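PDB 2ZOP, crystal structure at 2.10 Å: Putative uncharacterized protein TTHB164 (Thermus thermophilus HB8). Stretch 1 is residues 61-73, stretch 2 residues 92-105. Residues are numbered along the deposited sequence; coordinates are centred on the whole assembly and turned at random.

Stretch 1 (61-73) ALGNDLAQVLGYR
Stretch 2 (92-105) RLTREVLAAAEWFK

Stretch 1 is helical from 61 to 69, with phi/psi near -60/-45, and then turns into a loop; stretch 2 is helical throughout. The helix axes approach to 10.0 Å with 120° between their N-to-C directions, an oblique crossing whose register is set by Leu-66 and Ala-100, their CA atoms 6.8 Å apart. The contact buries 474 Å² summed over both sides. No direct hydrogen bond crosses it, so packing must carry most of the description.

Phe-104 is covered most, 103 Å² of it. Its CA-to-CB bond points toward stretch 1, and chi1 -88° (m) with chi2 -88° places the ring as a knob among Leu-62, Asp-65, Leu-66 and Val-69, spanning nearly two turns of helix. The distances define the hole: Phe-104 CD1 lies 3.6 Å from Leu-62 CD2, Phe-104 CZ 3.6 Å from Val-69 CG2, and Phe-104 CE2 3.5 Å from Leu-66 CA. Phe-104 CZ also comes within 3.7 Å of the backbone C of Asp-65, so the ring reaches the helix backbone itself. Leu-62 (t, chi2 -78°) starts sideways, but its end comes nearer; Val-69 (chi1 164°, t) points toward stretch 2.

Leu-66 (75 Å²) reciprocates as a knob among Val-97, Ala-100, Ala-101 and Phe-104. With chi1 179° (t) and chi2 150° (t), Leu-66 CD1 lies 3.7 Å from Ala-101 CA and Leu-66 CD2 4.1 Å from Val-97 CG1, while Leu-66 CG stands 4.3 Å from Ala-100 CB. The short alanine side chains suit this hole, since the leucine reaches close to the opposing backbone.

Leu-70 (64 Å²) extends the apolar patch beyond the helix. At phi/psi -79/-3 and rotamer m,t (-69°, -178°), it directs CD1 to 3.4 Å from Val-97 CG2 and CD2 to 3.8 Å from Ala-100 CB; Val-97 has chi1 170° (t). Gly-71 then leaves helical geometry at phi/psi 97/7 in a Schellman motif, closed by Tyr-72 N to Ala-67 O (2.8 Å) and Gly-71 N to Gln-68 O (2.8 Å). At these angles a CB would jam against the preceding carbonyl O, which calls for glycine.

After this turn, Tyr-72 (-94/162; chi1 -67°, m, chi2 -86°) points toward stretch 2, its OH 3.6 Å from CD1 of Leu-93 (t,p). A water links the polar margin: it lies 2.7 Å from Tyr-72 OH and donates to Glu-96 OE2 at 3.1 Å, with Glu-96 extended at m,t (-68°, 171°).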

# COMPACT_ATOMS: atom_id res chain seq x y z
N ALA A 61 17.16 16.49 10.87
CA ALA A 61 16.90 17.87 10.46
C ALA A 61 15.92 17.93 9.30
O ALA A 61 15.05 18.81 9.25
CB ALA A 61 18.22 18.56 10.08
N LEU A 62 16.04 17.01 8.35
CA LEU A 62 15.12 16.97 7.22
C LEU A 62 13.70 16.87 7.79
O LEU A 62 12.79 17.61 7.38
CB LEU A 62 15.43 15.77 6.31
CG LEU A 62 14.64 15.52 5.01
CD1 LEU A 62 13.28 14.90 5.32
CD2 LEU A 62 14.48 16.82 4.24
N GLY A 63 13.52 15.98 8.75
CA GLY A 63 12.21 15.79 9.37
C GLY A 63 11.64 17.03 10.03
O GLY A 63 10.47 17.37 9.83
N ASN A 64 12.44 17.71 10.84
CA ASN A 64 11.99 18.92 11.52
C ASN A 64 11.74 20.04 10.51
O ASN A 64 10.77 20.77 10.63
CB ASN A 64 13.01 19.34 12.58
CG ASN A 64 12.93 18.50 13.84
OD1 ASN A 64 11.84 18.26 14.37
ND2 ASN A 64 14.08 18.06 14.35
N ASP A 65 12.61 20.18 9.52
CA ASP A 65 12.42 21.20 8.50
C ASP A 65 11.09 21.00 7.77
O ASP A 65 10.33 21.94 7.59
CB ASP A 65 13.56 21.16 7.47
CG ASP A 65 14.87 21.69 8.02
OD1 ASP A 65 14.88 22.20 9.16
OD2 ASP A 65 15.89 21.60 7.31
N LEU A 66 10.82 19.77 7.36
CA LEU A 66 9.59 19.48 6.65
C LEU A 66 8.38 19.79 7.53
O LEU A 66 7.42 20.41 7.07
CB LEU A 66 9.56 18.01 6.20
CG LEU A 66 8.28 17.57 5.46
CD1 LEU A 66 8.58 16.48 4.46
CD2 LEU A 66 7.27 17.10 6.48
N ALA A 67 8.43 19.38 8.79
CA ALA A 67 7.31 19.66 9.69
C ALA A 67 7.09 21.17 9.82
O ALA A 67 5.95 21.63 9.91
CB ALA A 67 7.56 19.04 11.06
N GLN A 68 8.17 21.95 9.83
CA GLN A 68 8.02 23.39 9.97
C GLN A 68 7.44 23.99 8.70
O GLN A 68 6.59 24.88 8.75
CB GLN A 68 9.37 24.04 10.33
CG GLN A 68 9.78 23.72 11.76
CD GLN A 68 11.22 24.09 12.09
OE1 GLN A 68 11.62 24.07 13.25
NE2 GLN A 68 12.01 24.40 11.07
N VAL A 69 7.87 23.47 7.55
CA VAL A 69 7.34 23.94 6.28
C VAL A 69 5.83 23.73 6.27
O VAL A 69 5.09 24.56 5.75
CB VAL A 69 7.98 23.18 5.11
CG1 VAL A 69 7.17 23.38 3.84
CG2 VAL A 69 9.39 23.68 4.90
N LEU A 70 5.38 22.63 6.85
CA LEU A 70 3.95 22.35 6.90
C LEU A 70 3.23 23.14 7.99
O LEU A 70 2.01 23.04 8.12
CB LEU A 70 3.71 20.85 7.08
CG LEU A 70 4.07 19.98 5.88
CD1 LEU A 70 3.72 18.53 6.18
CD2 LEU A 70 3.32 20.46 4.64
N GLY A 71 3.96 23.92 8.78
CA GLY A 71 3.33 24.72 9.81
C GLY A 71 3.32 24.15 11.22
O GLY A 71 2.69 24.72 12.12
N TYR A 72 4.01 23.03 11.43
CA TYR A 72 4.08 22.41 12.75
C TYR A 72 5.34 22.91 13.45
O TYR A 72 6.26 23.40 12.79
CB TYR A 72 4.13 20.89 12.63
CG TYR A 72 2.84 20.31 12.10
CD1 TYR A 72 1.78 20.01 12.95
CD2 TYR A 72 2.66 20.11 10.73
CE1 TYR A 72 0.57 19.52 12.46
CE2 TYR A 72 1.46 19.63 10.23
CZ TYR A 72 0.42 19.33 11.09
OH TYR A 72 -0.76 18.84 10.58
N ARG A 73 5.39 22.76 14.77
CA ARG A 73 6.55 23.19 15.54
C ARG A 73 7.81 22.41 15.16
O ARG A 73 8.89 22.98 14.99
CB ARG A 73 6.28 22.98 17.03
CG ARG A 73 7.38 23.49 17.95
CD ARG A 73 7.18 22.96 19.37
NE ARG A 73 7.20 21.50 19.38
CZ ARG A 73 6.19 20.72 19.77
NH1 ARG A 73 5.05 21.26 20.21
NH2 ARG A 73 6.31 19.40 19.69
N ARG A 92 -5.32 12.83 4.22
CA ARG A 92 -5.08 14.19 3.76
C ARG A 92 -3.69 14.63 4.22
O ARG A 92 -2.94 15.24 3.45
CB ARG A 92 -6.13 15.15 4.34
CG ARG A 92 -5.82 16.62 4.04
CD ARG A 92 -7.04 17.52 4.20
NE ARG A 92 -7.52 17.59 5.58
CZ ARG A 92 -8.73 17.18 5.97
NH1 ARG A 92 -9.57 16.67 5.09
NH2 ARG A 92 -9.09 17.30 7.24
N LEU A 93 -3.36 14.34 5.47
CA LEU A 93 -2.05 14.71 6.00
C LEU A 93 -0.98 14.00 5.19
O LEU A 93 0.07 14.58 4.87
CB LEU A 93 -1.93 14.32 7.47
CG LEU A 93 -0.61 14.72 8.14
CD1 LEU A 93 -0.44 16.24 8.06
CD2 LEU A 93 -0.61 14.23 9.59
N THR A 94 -1.25 12.75 4.85
CA THR A 94 -0.32 11.97 4.05
C THR A 94 -0.03 12.69 2.73
O THR A 94 1.13 12.86 2.35
CB THR A 94 -0.89 10.56 3.77
OG1 THR A 94 -0.92 9.79 4.99
CG2 THR A 94 -0.05 9.83 2.72
N ARG A 95 -1.08 13.14 2.05
CA ARG A 95 -0.91 13.84 0.77
C ARG A 95 -0.05 15.09 0.90
O ARG A 95 0.79 15.36 0.06
CB ARG A 95 -2.26 14.26 0.19
CG ARG A 95 -3.17 13.13 -0.24
CD ARG A 95 -4.26 13.66 -1.18
NE ARG A 95 -5.08 14.70 -0.55
CZ ARG A 95 -6.20 14.46 0.13
NH1 ARG A 95 -6.65 13.22 0.27
NH2 ARG A 95 -6.89 15.46 0.66
N GLU A 96 -0.30 15.86 1.96
CA GLU A 96 0.43 17.10 2.23
C GLU A 96 1.90 16.85 2.53
O GLU A 96 2.78 17.50 1.96
CB GLU A 96 -0.24 17.82 3.40
CG GLU A 96 -1.63 18.35 3.04
CD GLU A 96 -2.41 18.88 4.23
OE1 GLU A 96 -3.49 19.47 4.02
OE2 GLU A 96 -1.96 18.69 5.38
N VAL A 97 2.19 15.89 3.40
CA VAL A 97 3.56 15.57 3.73
C VAL A 97 4.29 15.06 2.48
O VAL A 97 5.42 15.46 2.20
CB VAL A 97 3.60 14.51 4.87
CG1 VAL A 97 5.01 13.99 5.08
CG2 VAL A 97 3.09 15.15 6.16
N LEU A 98 3.62 14.20 1.71
CA LEU A 98 4.24 13.67 0.49
C LEU A 98 4.55 14.81 -0.49
O LEU A 98 5.62 14.84 -1.10
CB LEU A 98 3.31 12.64 -0.18
CG LEU A 98 3.82 11.96 -1.46
CD1 LEU A 98 5.15 11.30 -1.18
CD2 LEU A 98 2.80 10.93 -1.96
N ALA A 99 3.63 15.76 -0.64
CA ALA A 99 3.87 16.89 -1.55
C ALA A 99 5.05 17.75 -1.08
O ALA A 99 5.89 18.14 -1.88
CB ALA A 99 2.62 17.75 -1.67
N ALA A 100 5.10 18.05 0.22
CA ALA A 100 6.19 18.85 0.78
C ALA A 100 7.50 18.07 0.63
O ALA A 100 8.53 18.63 0.24
CB ALA A 100 5.92 19.16 2.26
N ALA A 101 7.46 16.78 0.92
CA ALA A 101 8.64 15.92 0.81
C ALA A 101 9.20 15.92 -0.62
O ALA A 101 10.42 16.03 -0.82
CB ALA A 101 8.28 14.50 1.22
N GLU A 102 8.32 15.81 -1.62
CA GLU A 102 8.79 15.82 -3.00
C GLU A 102 9.55 17.11 -3.32
O GLU A 102 10.52 17.09 -4.09
CB GLU A 102 7.61 15.66 -3.97
CG GLU A 102 6.98 14.28 -3.95
CD GLU A 102 7.92 13.19 -4.44
OE1 GLU A 102 7.46 12.04 -4.59
OE2 GLU A 102 9.11 13.49 -4.68
N TRP A 103 9.12 18.24 -2.76
CA TRP A 103 9.81 19.50 -3.01
C TRP A 103 11.20 19.48 -2.38
O TRP A 103 12.17 19.93 -2.99
CB TRP A 103 8.99 20.69 -2.49
CG TRP A 103 7.81 20.98 -3.36
CD1 TRP A 103 6.50 20.98 -2.99
CD2 TRP A 103 7.83 21.28 -4.77
NE1 TRP A 103 5.70 21.25 -4.07
CE2 TRP A 103 6.48 21.43 -5.18
CE3 TRP A 103 8.84 21.42 -5.72
CZ2 TRP A 103 6.12 21.72 -6.50
CZ3 TRP A 103 8.49 21.71 -7.04
CH2 TRP A 103 7.14 21.85 -7.42
N PHE A 104 11.31 18.96 -1.17
CA PHE A 104 12.60 18.86 -0.50
C PHE A 104 13.51 18.01 -1.38
O PHE A 104 14.68 18.34 -1.59
CB PHE A 104 12.45 18.19 0.87
CG PHE A 104 12.13 19.14 1.98
CD1 PHE A 104 13.16 19.78 2.68
CD2 PHE A 104 10.82 19.41 2.33
CE1 PHE A 104 12.87 20.67 3.71
CE2 PHE A 104 10.52 20.30 3.36
CZ PHE A 104 11.55 20.93 4.05
N LYS A 105 12.95 16.92 -1.89
CA LYS A 105 13.69 16.01 -2.76
C LYS A 105 14.19 16.72 -4.02
O LYS A 105 15.37 16.65 -4.37
CB LYS A 105 12.81 14.82 -3.15
CG LYS A 105 13.44 13.90 -4.19
CD LYS A 105 12.65 12.61 -4.33
CE LYS A 105 13.21 11.74 -5.44
NZ LYS A 105 12.99 12.39 -6.78
O HOH W 1 -1.40 19.95 8.19